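Long-range contact in G protein alpha subunit (Entamoeba histolytica, PDB 4FID), which binds guanine nucleotides as the alpha subunit of a heterotrimeric G protein and probably relays signals from membrane receptors, switching itself off by hydrolysing GTP: residues T20-L25 against A309-I315. Residues are numbered along the deposited sequence.
Sequences TIAKQL and ATDGSNI. With GDP (guanosine-5'-diphosphate), chain C.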
loop_
_atom_site.group_PDB
_atom_site.type_symbol
_atom_site.label_atom_id
_atom_site.label_comp_id
_atom_site.label_asym_id
_atom_site.label_seq_id
_atom_site.Cartn_x
_atom_site.Cartn_y
_atom_site.Cartn_z
ATOM N N THR A 20 1.506 -4.937 1.418
ATOM C CA THR A 20 0.127 -5.394 1.400
ATOM C C THR A 20 -0.119 -6.389 0.265
ATOM O O THR A 20 -0.849 -7.366 0.412
ATOM C CB THR A 20 -0.818 -4.234 1.205
ATOM O OG1 THR A 20 -0.597 -3.257 2.237
ATOM C CG2 THR A 20 -2.270 -4.750 1.234
ATOM N N ILE A 21 0.496 -6.139 -0.881
ATOM C CA ILE A 21 0.402 -7.097 -1.963
ATOM C C ILE A 21 0.964 -8.467 -1.537
ATOM O O ILE A 21 0.386 -9.500 -1.848
ATOM C CB ILE A 21 1.174 -6.599 -3.185
ATOM C CG1 ILE A 21 0.649 -5.229 -3.630
ATOM C CG2 ILE A 21 1.139 -7.648 -4.291
ATOM C CD1 ILE A 21 -0.702 -5.279 -4.272
ATOM N N ALA A 22 2.099 -8.463 -0.840
ATOM C CA ALA A 22 2.756 -9.698 -0.425
ATOM C C ALA A 22 1.944 -10.508 0.593
ATOM O O ALA A 22 1.901 -11.739 0.529
ATOM C CB ALA A 22 4.143 -9.399 0.118
ATOM N N LYS A 23 1.317 -9.825 1.541
ATOM C CA LYS A 23 0.433 -10.506 2.481
ATOM C C LYS A 23 -0.789 -11.059 1.748
ATOM O O LYS A 23 -1.285 -12.141 2.044
ATOM C CB LYS A 23 -0.009 -9.557 3.595
ATOM C CG LYS A 23 0.989 -9.421 4.715
ATOM C CD LYS A 23 0.630 -8.267 5.613
ATOM C CE LYS A 23 1.789 -7.925 6.538
ATOM N NZ LYS A 23 1.793 -6.473 6.884
ATOM N N GLN A 24 -1.254 -10.307 0.770
ATOM C CA GLN A 24 -2.431 -10.685 0.021
ATOM C C GLN A 24 -2.207 -11.968 -0.768
ATOM O O GLN A 24 -3.119 -12.779 -0.917
ATOM C CB GLN A 24 -2.840 -9.543 -0.911
ATOM C CG GLN A 24 -4.248 -9.643 -1.408
ATOM C CD GLN A 24 -5.276 -9.467 -0.313
ATOM O OE1 GLN A 24 -5.706 -8.347 -0.020
ATOM N NE2 GLN A 24 -5.697 -10.580 0.287
ATOM N N LEU A 25 -0.990 -12.158 -1.268
ATOM C CA LEU A 25 -0.669 -13.347 -2.062
ATOM C C LEU A 25 -0.448 -14.531 -1.150
ATOM O O LEU A 25 -0.741 -15.668 -1.528
ATOM C CB LEU A 25 0.577 -13.121 -2.927
ATOM C CG LEU A 25 0.446 -12.089 -4.052
ATOM C CD1 LEU A 25 1.804 -11.757 -4.645
ATOM C CD2 LEU A 25 -0.511 -12.597 -5.117
ATOM N N ALA A 309 -4.689 -3.091 -3.577
ATOM C CA ALA A 309 -4.085 -4.114 -2.720
ATOM C C ALA A 309 -4.912 -4.564 -1.492
ATOM O O ALA A 309 -4.689 -5.645 -0.952
ATOM C CB ALA A 309 -2.688 -3.661 -2.284
ATOM N N THR A 310 -5.844 -3.741 -1.035
ATOM C CA THR A 310 -6.670 -4.121 0.104
ATOM C C THR A 310 -7.908 -4.896 -0.337
ATOM O O THR A 310 -8.774 -5.193 0.478
ATOM C CB THR A 310 -7.119 -2.898 0.911
ATOM O OG1 THR A 310 -7.869 -2.028 0.061
ATOM C CG2 THR A 310 -5.917 -2.159 1.450
ATOM N N ASP A 311 -7.967 -5.234 -1.623
ATOM C CA ASP A 311 -9.084 -5.966 -2.220
ATOM C C ASP A 311 -8.624 -7.327 -2.764
ATOM O O ASP A 311 -8.109 -7.418 -3.884
ATOM C CB ASP A 311 -9.693 -5.119 -3.338
ATOM C CG ASP A 311 -10.825 -5.819 -4.068
ATOM O OD1 ASP A 311 -10.962 -7.057 -3.933
ATOM O OD2 ASP A 311 -11.572 -5.116 -4.785
ATOM N N GLY A 312 -8.813 -8.373 -1.962
ATOM C CA GLY A 312 -8.294 -9.696 -2.258
ATOM C C GLY A 312 -8.709 -10.171 -3.623
ATOM O O GLY A 312 -7.909 -10.706 -4.391
ATOM N N SER A 313 -9.976 -9.952 -3.921
ATOM C CA SER A 313 -10.542 -10.276 -5.214
ATOM C C SER A 313 -9.787 -9.610 -6.374
ATOM O O SER A 313 -9.454 -10.271 -7.356
ATOM C CB SER A 313 -12.011 -9.871 -5.233
ATOM O OG SER A 313 -12.679 -10.500 -6.299
ATOM N N ASN A 314 -9.521 -8.309 -6.256
ATOM C CA ASN A 314 -8.717 -7.583 -7.235
ATOM C C ASN A 314 -7.300 -8.157 -7.394
ATOM O O ASN A 314 -6.848 -8.404 -8.502
ATOM C CB ASN A 314 -8.642 -6.096 -6.862
ATOM C CG ASN A 314 -7.941 -5.248 -7.926
ATOM O OD1 ASN A 314 -6.819 -4.784 -7.734
ATOM N ND2 ASN A 314 -8.608 -5.042 -9.046
ATOM N N ILE A 315 -6.588 -8.369 -6.296
ATOM C CA ILE A 315 -5.233 -8.912 -6.415
ATOM C C ILE A 315 -5.189 -10.332 -7.001
ATOM O O ILE A 315 -4.257 -10.667 -7.735
ATOM C CB ILE A 315 -4.462 -8.881 -5.079
ATOM C CG1 ILE A 315 -4.247 -7.443 -4.615
ATOM C CG2 ILE A 315 -3.139 -9.609 -5.219
ATOM C CD1 ILE A 315 -3.735 -6.520 -5.713
HETATM P PB GDP C . 5.444 -1.001 2.069
HETATM O O1B GDP C . 5.778 -1.926 3.212
HETATM O O2B GDP C . 6.343 0.211 2.135
HETATM O O3B GDP C . 5.695 -1.758 0.788
HETATM O O3A GDP C . 3.899 -0.488 2.116
HETATM P PA GDP C . 2.729 -1.155 3.030
HETATM O O1A GDP C . 2.228 -2.454 2.433
HETATM O O2A GDP C . 3.197 -1.377 4.457
HETATM O "O5'" GDP C . 1.561 -0.033 3.037
HETATM C "C5'" GDP C . 1.097 0.513 4.276
HETATM C "C4'" GDP C . -0.391 0.891 4.238
HETATM O "O4'" GDP C . -0.881 1.073 2.902
HETATM C "C3'" GDP C . -1.282 -0.157 4.907
HETATM O "O3'" GDP C . -2.059 0.464 5.952
HETATM C "C2'" GDP C . -2.164 -0.694 3.789
HETATM O "O2'" GDP C . -3.469 -1.062 4.274
HETATM C "C1'" GDP C . -2.170 0.462 2.784
HETATM N N9 GDP C . -2.466 0.025 1.387
HETATM C C8 GDP C . -1.684 -0.692 0.551
HETATM N N7 GDP C . -2.296 -0.890 -0.649
HETATM C C5 GDP C . -3.498 -0.287 -0.594
HETATM C C6 GDP C . -4.663 -0.106 -1.500
HETATM O O6 GDP C . -4.666 -0.579 -2.651
HETATM N N1 GDP C . -5.723 0.575 -1.051
HETATM C C2 GDP C . -5.755 1.112 0.185
HETATM N N2 GDP C . -6.855 1.800 0.564
HETATM N N3 GDP C . -4.731 0.993 1.071
HETATM C C4 GDP C . -3.602 0.318 0.744
#
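Residues 20-25, part of helix 18-28, meet the loop 309-311 and the first turn of helix 312-332. The backbones come nearest at Ile21 and Ala309, with CA atoms 5.4 Å apart, and at Gln24 and Gly312, 6.4 Å apart. Asp311 is the N-cap of the second helix, its OD1 accepting a hydrogen bond from Asn314 N at 3.0 Å. Apolar packing makes up much of the interface. Ile21 CD1 sits 3.2 Å from Ala309 CB and 3.6 Å from Ile315 CD1, while Leu25 CD2 lies 4.0 Å from Ile315 CG2. Gln24 lies against the first turn of helix 312-332, with CG 3.8 Å from Ile315 CB and its amide carbon CD 3.6 Å from Gly312 CA. Nearer the ligand, Thr20 CG2 rests 3.7 Å from Ala309 CB, so two touching residues hold different parts of GDP: Thr20 OG1 donates to O1A of the alpha phosphate (2.9 Å), and Ala309 N makes a weak hydrogen bond to guanine O6 (2.7 Å). Asn236 and Asp239 also hydrogen-bond GDP, and Ile142 from helix 138-143 touches Thr20 and Gln24. Nucleotide sites in G proteins are assembled from loops far apart in sequence, and this is the Ras-like G-domain arrangement, in which the helix following the P-loop packs against the guanine-recognition loop that precedes the C-terminal helix.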